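Long-range contacts in Rik1-associated factor 1 (Schizosaccharomyces pombe, PDB 4O9D), which helps establish heterochromatin as a component of the Clr4 methyltransferase complex, which ubiquitylates and methylates histone H3: residues Ser289-Val293 and Val304-Arg308; Ser184-Phe188 and Phe236-Tyr240; Val36-Cys42 and Asp390-Thr395. The contacts are given in a common frame with arbitrary orientation. Numbering follows the deposited sequence.

Contact 1 of 3, residues Ser289-Val293 and Val304-Arg308; sequences SGILV and VWDSR
Ser289 and Gly290 lead into the strand, with Ser289 OG hydrogen-bonded to Ser287. Gly290 has phi/psi of 94/-3, where a CB would jam against the carbonyl O of Ser289, so glycine fits. Ile291 is still outside the strand; its O accepts two hydrogen bonds, from Ser307 N (2.8 Å) and Ser307 OG (2.7 Å, chi1 p). Ile291 CG2 lies over one face of the Arg308 guanidinium, 3.5 Å from Arg308 NE. This pairing joins the two middle strands, 292-297 and 301-306, of a propeller blade in the second WD repeat, and Trp305-Asp306 is its WD signature. Leu292 faces Asp306 as an antiparallel non-hydrogen-bonded pair (CA-CA 4.7 Å); its m,t rotamer brings Leu292 CD2 to 3.7 Å from Asp306 CA. Asp306 OD1 accepts Arg308 N (2.9 Å, an Asx turn) and Arg308 NE (2.9 Å), and OD2 pairs with Arg308 NH1 (2.9 Å) to complete a two-pronged salt bridge. Val293 and Trp305 form the hydrogen-bonded pair: Val293 N to Trp305 O 3.0 Å, Trp305 N to Val293 O 2.8 Å. Their apolar side chains share the other face, Val293 CG1 4.1 Å from Trp305 CE3, where Phe274 of the preceding blade meets the Trp305 ring.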
loop_
_atom_site.group_PDB
_atom_site.type_symbol
_atom_site.label_atom_id
_atom_site.label_comp_id
_atom_site.label_asym_id
_atom_site.label_seq_id
_atom_site.Cartn_x
_atom_site.Cartn_y
_atom_site.Cartn_z
ATOM N N SER A 289 5.616 14.343 12.470
ATOM C CA SER A 289 6.349 14.881 13.626
ATOM C C SER A 289 7.154 13.783 14.323
ATOM O O SER A 289 8.138 14.066 15.016
ATOM C CB SER A 289 5.367 15.494 14.629
ATOM O OG SER A 289 4.455 14.518 15.111
ATOM N N GLY A 290 6.729 12.531 14.126
ATOM C CA GLY A 290 7.442 11.364 14.615
ATOM C C GLY A 290 6.947 10.894 15.963
ATOM O O GLY A 290 7.422 9.879 16.478
ATOM N N ILE A 291 5.996 11.637 16.538
ATOM C CA ILE A 291 5.550 11.429 17.910
ATOM C C ILE A 291 4.199 10.725 18.054
ATOM O O ILE A 291 3.909 10.157 19.103
ATOM C CB ILE A 291 5.420 12.774 18.649
ATOM C CG1 ILE A 291 6.765 13.479 18.719
ATOM C CG2 ILE A 291 4.915 12.552 20.065
ATOM C CD1 ILE A 291 7.821 12.688 19.446
ATOM N N LEU A 292 3.345 10.781 17.038
ATOM C CA LEU A 292 2.043 10.140 17.172
ATOM C C LEU A 292 2.008 8.855 16.359
ATOM O O LEU A 292 2.654 8.745 15.319
ATOM C CB LEU A 292 0.900 11.061 16.733
ATOM C CG LEU A 292 0.852 12.452 17.389
ATOM C CD1 LEU A 292 -0.296 13.264 16.818
ATOM C CD2 LEU A 292 0.716 12.361 18.911
ATOM N N VAL A 293 1.195 7.925 16.846
ATOM C CA VAL A 293 0.988 6.638 16.242
ATOM C C VAL A 293 -0.514 6.433 16.083
ATOM O O VAL A 293 -1.300 6.854 16.945
ATOM C CB VAL A 293 1.586 5.563 17.149
ATOM C CG1 VAL A 293 1.204 4.181 16.652
ATOM C CG2 VAL A 293 3.108 5.784 17.258
ATOM N N VAL A 304 -5.547 7.058 18.072
ATOM C CA VAL A 304 -4.291 7.808 18.019
ATOM C C VAL A 304 -3.627 7.857 19.387
ATOM O O VAL A 304 -4.320 8.050 20.382
ATOM C CB VAL A 304 -4.514 9.230 17.581
ATOM C CG1 VAL A 304 -3.154 9.948 17.446
ATOM C CG2 VAL A 304 -5.293 9.254 16.243
ATOM N N TRP A 305 -2.295 7.695 19.418
ATOM C CA TRP A 305 -1.518 7.717 20.655
ATOM C C TRP A 305 -0.387 8.719 20.539
ATOM O O TRP A 305 0.195 8.898 19.483
ATOM C CB TRP A 305 -0.860 6.346 20.933
ATOM C CG TRP A 305 -1.780 5.229 21.244
ATOM C CD1 TRP A 305 -2.277 4.893 22.474
ATOM C CD2 TRP A 305 -2.310 4.268 20.322
ATOM N NE1 TRP A 305 -3.089 3.793 22.365
ATOM C CE2 TRP A 305 -3.119 3.384 21.059
ATOM C CE3 TRP A 305 -2.174 4.069 18.944
ATOM C CZ2 TRP A 305 -3.793 2.312 20.471
ATOM C CZ3 TRP A 305 -2.846 3.001 18.354
ATOM C CH2 TRP A 305 -3.652 2.141 19.117
ATOM N N ASP A 306 -0.072 9.360 21.652
ATOM C CA ASP A 306 1.131 10.145 21.803
ATOM C C ASP A 306 2.173 9.185 22.321
ATOM O O ASP A 306 2.033 8.653 23.417
ATOM C CB ASP A 306 0.869 11.229 22.858
ATOM C CG ASP A 306 2.097 12.052 23.192
ATOM O OD1 ASP A 306 3.244 11.650 22.898
ATOM O OD2 ASP A 306 1.901 13.138 23.759
ATOM N N SER A 307 3.214 8.945 21.539
ATOM C CA SER A 307 4.162 7.872 21.866
ATOM C C SER A 307 4.866 8.106 23.214
ATOM O O SER A 307 5.440 7.189 23.784
ATOM C CB SER A 307 5.196 7.747 20.762
ATOM O OG SER A 307 5.859 8.981 20.598
ATOM N N ARG A 308 4.813 9.336 23.719
ATOM C CA ARG A 308 5.490 9.680 24.972
ATOM C C ARG A 308 4.605 9.407 26.193
ATOM O O ARG A 308 5.057 9.530 27.334
ATOM C CB ARG A 308 5.883 11.157 24.953
ATOM C CG ARG A 308 6.810 11.515 23.808
ATOM C CD ARG A 308 6.835 13.011 23.589
ATOM N NE ARG A 308 5.484 13.497 23.342
ATOM C CZ ARG A 308 5.166 14.766 23.149
ATOM N NH1 ARG A 308 3.906 15.094 22.935
ATOM N NH2 ARG A 308 6.104 15.706 23.178
#

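Contact 2 of 3, residues Ser184-Phe188 and Phe236-Tyr240; sequences SLIEF and FTSLY
Around the axis of this WD-type beta-propeller each blade contributes its innermost strand, and here two such strands from successive blades, 182-189 and 235-241, run side by side. Residues 184-188 and 236-240 are extended and nearly parallel (20°), with axes 7.1 Å apart; Leu185 and Ser238 are nearest, CA to CA 6.8 Å. The strands belong to different sheets, so side chains fill the gap between them. Leu185 (m,t) points across and sets CD1 3.4 Å from Phe236 O, 3.4 Å from Ser238 N and 3.8 Å from Phe236 CB. Leucine is long enough to span this parting between blades. A classic beta bulge, Ser184 and Leu185 both facing Gly202, lies near the N-terminal end of strand 182-189. From the other side Leu239 (m,t) puts CD1 3.6 Å from Leu185 CB and 3.7 Å from Glu187 CG, so the glutamate meets it through its aliphatic part. Ser238 and Thr237 point away; Ser238 OG is hydrogen-bonded to Ala284 N and Thr237 OG1 to Ser251 OG.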
loop_
_atom_site.group_PDB
_atom_site.type_symbol
_atom_site.label_atom_id
_atom_site.label_comp_id
_atom_site.label_asym_id
_atom_site.label_seq_id
_atom_site.Cartn_x
_atom_site.Cartn_y
_atom_site.Cartn_z
ATOM N N SER A 184 3.108 -11.381 3.543
ATOM C CA SER A 184 2.118 -10.430 3.039
ATOM C C SER A 184 2.494 -8.941 3.133
ATOM O O SER A 184 1.761 -8.106 2.601
ATOM C CB SER A 184 0.781 -10.652 3.765
ATOM O OG SER A 184 0.268 -11.952 3.487
ATOM N N LEU A 185 3.589 -8.606 3.818
ATOM C CA LEU A 185 4.043 -7.211 3.935
ATOM C C LEU A 185 5.529 -7.164 3.694
ATOM O O LEU A 185 6.234 -8.091 4.088
ATOM C CB LEU A 185 3.770 -6.666 5.345
ATOM C CG LEU A 185 2.304 -6.866 5.746
ATOM C CD1 LEU A 185 2.132 -6.689 7.266
ATOM C CD2 LEU A 185 1.455 -5.920 4.961
ATOM N N ILE A 186 6.037 -6.077 3.128
ATOM C CA ILE A 186 7.484 -6.016 2.870
ATOM C C ILE A 186 7.951 -4.577 2.717
ATOM O O ILE A 186 7.267 -3.759 2.087
ATOM C CB ILE A 186 7.843 -6.904 1.632
ATOM C CG1 ILE A 186 9.280 -7.455 1.710
ATOM C CG2 ILE A 186 7.600 -6.144 0.281
ATOM C CD1 ILE A 186 9.508 -8.691 0.799
ATOM N N GLU A 187 9.090 -4.253 3.332
ATOM C CA GLU A 187 9.681 -2.913 3.223
ATOM C C GLU A 187 11.214 -2.987 3.307
ATOM O O GLU A 187 11.773 -3.811 4.038
ATOM C CB GLU A 187 9.197 -1.980 4.367
ATOM C CG GLU A 187 7.689 -1.845 4.545
ATOM C CD GLU A 187 7.021 -0.857 3.569
ATOM O OE1 GLU A 187 5.799 -1.041 3.288
ATOM O OE2 GLU A 187 7.708 0.089 3.100
ATOM N N PHE A 188 11.902 -2.119 2.578
ATOM C CA PHE A 188 13.323 -1.937 2.804
ATOM C C PHE A 188 13.605 -0.980 3.950
ATOM O O PHE A 188 12.795 -0.102 4.237
ATOM C CB PHE A 188 13.973 -1.379 1.541
ATOM C CG PHE A 188 14.163 -2.400 0.446
ATOM C CD1 PHE A 188 15.243 -3.275 0.479
ATOM C CD2 PHE A 188 13.271 -2.479 -0.618
ATOM C CE1 PHE A 188 15.437 -4.236 -0.559
ATOM C CE2 PHE A 188 13.461 -3.426 -1.644
ATOM C CZ PHE A 188 14.556 -4.292 -1.602
ATOM N N PHE A 236 0.298 -10.028 10.982
ATOM C CA PHE A 236 0.647 -8.656 10.692
ATOM C C PHE A 236 -0.102 -8.152 9.471
ATOM O O PHE A 236 -0.227 -8.851 8.467
ATOM C CB PHE A 236 2.158 -8.491 10.571
ATOM C CG PHE A 236 2.831 -8.492 11.904
ATOM C CD1 PHE A 236 3.017 -9.678 12.595
ATOM C CD2 PHE A 236 3.209 -7.309 12.501
ATOM C CE1 PHE A 236 3.578 -9.674 13.858
ATOM C CE2 PHE A 236 3.772 -7.304 13.761
ATOM C CZ PHE A 236 3.956 -8.471 14.439
ATOM N N THR A 237 -0.610 -6.929 9.604
ATOM C CA THR A 237 -1.536 -6.348 8.659
ATOM C C THR A 237 -0.978 -5.105 7.982
ATOM O O THR A 237 -1.420 -4.753 6.906
ATOM C CB THR A 237 -2.890 -5.967 9.338
ATOM O OG1 THR A 237 -2.680 -5.029 10.416
ATOM C CG2 THR A 237 -3.604 -7.209 9.881
ATOM N N SER A 238 -0.002 -4.436 8.585
ATOM C CA SER A 238 0.434 -3.188 7.992
ATOM C C SER A 238 1.815 -2.756 8.507
ATOM O O SER A 238 2.126 -2.972 9.657
ATOM C CB SER A 238 -0.628 -2.124 8.330
ATOM O OG SER A 238 -0.127 -0.831 8.180
ATOM N N LEU A 239 2.615 -2.143 7.637
ATOM C CA LEU A 239 3.978 -1.692 7.946
ATOM C C LEU A 239 4.099 -0.289 7.423
ATOM O O LEU A 239 3.688 -0.014 6.278
ATOM C CB LEU A 239 5.035 -2.539 7.190
ATOM C CG LEU A 239 5.244 -4.013 7.491
ATOM C CD1 LEU A 239 6.446 -4.568 6.638
ATOM C CD2 LEU A 239 5.538 -4.258 8.948
ATOM N N TYR A 240 4.647 0.609 8.234
ATOM C CA TYR A 240 4.773 1.991 7.798
ATOM C C TYR A 240 6.092 2.567 8.298
ATOM O O TYR A 240 6.330 2.572 9.497
ATOM C CB TYR A 240 3.586 2.822 8.317
ATOM C CG TYR A 240 3.622 4.267 7.936
ATOM C CD1 TYR A 240 4.450 5.165 8.610
ATOM C CD2 TYR A 240 2.809 4.758 6.919
ATOM C CE1 TYR A 240 4.460 6.522 8.283
ATOM C CE2 TYR A 240 2.811 6.131 6.585
ATOM C CZ TYR A 240 3.649 6.997 7.270
ATOM O OH TYR A 240 3.695 8.329 6.926
#

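Contact 3 of 3, residues Val36-Cys42 and Asp390-Thr395; sequences VAYNPLC and DASKLT
A hydroxyl pair bridges two blades here: Thr395 OG1 (chi1 m) donates to Tyr38 OH at 2.7 Å, and Tyr38 OH is also hydrogen-bonded to Gly386 O. Tyrosine suits the place because strands 36-38 and 393-395, antiparallel at 166°, lie 9.2 Å apart, too far for backbone pairing; its m rotamer carries the ring across, Tyr38 CE1 coming to 3.9 Å from Lys393 CB, while the amine of Lys393 makes a cation-pi contact with Phe67. Two residues before Tyr38, Val36 CG2 packs on Thr395 CG2 at 4.0 Å. Beyond Tyr38 the chain reverses in a type I turn, Asn39 to Cys42 (Cys42 N to Asn39 O 2.7 Å), and Cys42, at phi/psi 55/43, turns SG toward the other loop, 3.7 Å from Ser392 OG and 3.8 Å from Asp390 OD2. That loop is shaped by an Asx turn, Asp390 OD1 taking Ser392 N (2.9 Å). Thus innermost strand 33-38 of the first blade packs against strand 393-398 of the last, which lies between strands 382-387 and 403-407.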
loop_
_atom_site.group_PDB
_atom_site.type_symbol
_atom_site.label_atom_id
_atom_site.label_comp_id
_atom_site.label_asym_id
_atom_site.label_seq_id
_atom_site.Cartn_x
_atom_site.Cartn_y
_atom_site.Cartn_z
ATOM N N VAL A 36 -2.614 2.577 -6.282
ATOM C CA VAL A 36 -2.319 3.721 -7.120
ATOM C C VAL A 36 -0.847 4.026 -6.913
ATOM O O VAL A 36 -0.337 3.920 -5.793
ATOM C CB VAL A 36 -3.108 4.987 -6.682
ATOM C CG1 VAL A 36 -2.775 6.145 -7.615
ATOM C CG2 VAL A 36 -4.637 4.720 -6.631
ATOM N N ALA A 37 -0.154 4.415 -7.972
ATOM C CA ALA A 37 1.239 4.789 -7.815
ATOM C C ALA A 37 1.522 6.017 -8.627
ATOM O O ALA A 37 0.858 6.263 -9.635
ATOM C CB ALA A 37 2.155 3.644 -8.253
ATOM N N TYR A 38 2.523 6.776 -8.192
ATOM C CA TYR A 38 3.015 7.904 -8.954
ATOM C C TYR A 38 4.494 7.660 -9.221
ATOM O O TYR A 38 5.186 7.069 -8.401
ATOM C CB TYR A 38 2.845 9.207 -8.170
ATOM C CG TYR A 38 1.461 9.431 -7.627
ATOM C CD1 TYR A 38 0.471 10.041 -8.402
ATOM C CD2 TYR A 38 1.143 9.062 -6.324
ATOM C CE1 TYR A 38 -0.813 10.253 -7.898
ATOM C CE2 TYR A 38 -0.124 9.276 -5.805
ATOM C CZ TYR A 38 -1.101 9.877 -6.592
ATOM O OH TYR A 38 -2.362 10.093 -6.060
ATOM N N ASN A 39 4.986 8.094 -10.372
ATOM C CA ASN A 39 6.392 7.892 -10.654
ATOM C C ASN A 39 7.189 8.997 -9.975
ATOM O O ASN A 39 6.610 10.008 -9.550
ATOM C CB ASN A 39 6.645 7.740 -12.160
ATOM C CG ASN A 39 6.584 9.030 -12.926
ATOM O OD1 ASN A 39 6.115 10.069 -12.449
ATOM N ND2 ASN A 39 7.085 8.971 -14.159
ATOM N N PRO A 40 8.498 8.788 -9.800
ATOM C CA PRO A 40 9.237 9.760 -8.975
ATOM C C PRO A 40 8.994 11.204 -9.433
ATOM O O PRO A 40 8.728 12.071 -8.598
ATOM C CB PRO A 40 10.703 9.364 -9.175
ATOM C CG PRO A 40 10.647 7.887 -9.557
ATOM C CD PRO A 40 9.357 7.710 -10.330
ATOM N N LEU A 41 9.052 11.429 -10.749
ATOM C CA LEU A 41 8.886 12.756 -11.335
ATOM C C LEU A 41 7.475 13.294 -11.155
ATOM O O LEU A 41 7.216 14.468 -11.429
ATOM C CB LEU A 41 9.208 12.703 -12.833
ATOM C CG LEU A 41 10.636 12.302 -13.198
ATOM C CD1 LEU A 41 10.783 12.012 -14.696
ATOM C CD2 LEU A 41 11.625 13.365 -12.764
ATOM N N CYS A 42 6.558 12.439 -10.708
ATOM C CA CYS A 42 5.134 12.799 -10.623
ATOM C C CYS A 42 4.615 13.287 -11.989
ATOM O O CYS A 42 3.882 14.265 -12.079
ATOM C CB CYS A 42 4.893 13.845 -9.527
ATOM S SG CYS A 42 3.141 14.009 -9.023
ATOM N N ASP A 390 5.012 14.637 -3.643
ATOM C CA ASP A 390 5.165 16.091 -3.720
ATOM C C ASP A 390 3.872 16.842 -3.312
ATOM O O ASP A 390 3.784 18.064 -3.436
ATOM C CB ASP A 390 5.657 16.531 -5.112
ATOM C CG ASP A 390 4.555 16.526 -6.167
ATOM O OD1 ASP A 390 3.422 16.120 -5.848
ATOM O OD2 ASP A 390 4.821 16.917 -7.332
ATOM N N ALA A 391 2.881 16.105 -2.821
ATOM C CA ALA A 391 1.682 16.714 -2.235
ATOM C C ALA A 391 0.760 17.375 -3.272
ATOM O O ALA A 391 -0.253 18.001 -2.909
ATOM C CB ALA A 391 2.090 17.740 -1.170
ATOM N N SER A 392 1.094 17.222 -4.555
ATOM C CA SER A 392 0.371 17.921 -5.622
ATOM C C SER A 392 -0.820 17.123 -6.133
ATOM O O SER A 392 -1.653 17.646 -6.885
ATOM C CB SER A 392 1.305 18.259 -6.800
ATOM O OG SER A 392 1.596 17.118 -7.609
ATOM N N LYS A 393 -0.905 15.862 -5.735
ATOM C CA LYS A 393 -1.998 15.010 -6.184
ATOM C C LYS A 393 -2.589 14.254 -5.006
ATOM O O LYS A 393 -1.857 13.849 -4.097
ATOM C CB LYS A 393 -1.494 14.008 -7.223
ATOM C CG LYS A 393 -0.880 14.651 -8.471
ATOM C CD LYS A 393 -1.930 15.444 -9.251
ATOM C CE LYS A 393 -1.328 16.227 -10.420
ATOM N NZ LYS A 393 -0.345 17.271 -9.976
ATOM N N LEU A 394 -3.910 14.079 -5.020
ATOM C CA LEU A 394 -4.573 13.127 -4.136
ATOM C C LEU A 394 -5.568 12.290 -4.972
ATOM O O LEU A 394 -6.322 12.826 -5.788
ATOM C CB LEU A 394 -5.275 13.862 -2.981
ATOM C CG LEU A 394 -6.148 12.982 -2.083
ATOM C CD1 LEU A 394 -5.302 11.935 -1.315
ATOM C CD2 LEU A 394 -6.975 13.847 -1.093
ATOM N N THR A 395 -5.529 10.975 -4.807
ATOM C CA THR A 395 -6.373 10.094 -5.581
ATOM C C THR A 395 -7.190 9.300 -4.579
ATOM O O THR A 395 -6.630 8.736 -3.641
ATOM C CB THR A 395 -5.513 9.129 -6.497
ATOM O OG1 THR A 395 -4.713 9.892 -7.408
ATOM C CG2 THR A 395 -6.420 8.240 -7.300
#

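The eight sheets of this C-terminal WD-propeller domain follow one another round a ring, and the contacts exemplify pairing within a blade, packing between successive blades, and the meeting of first and last. Near the N terminus, residues 36-42 open contact 3, which closes only at 390-395, after almost the whole circuit; it ties the first blade to the last, the blade whose outermost strand, 21-26, comes from the N-terminal end. Contacts 1 and 2 both fall within that span. Contact 2 comes first, joining neighbouring blades through 184-188 and 236-240, and ends before the start, at 289, of contact 1, which pairs the two strands of a hairpin within the next blade. The three contacts do not touch.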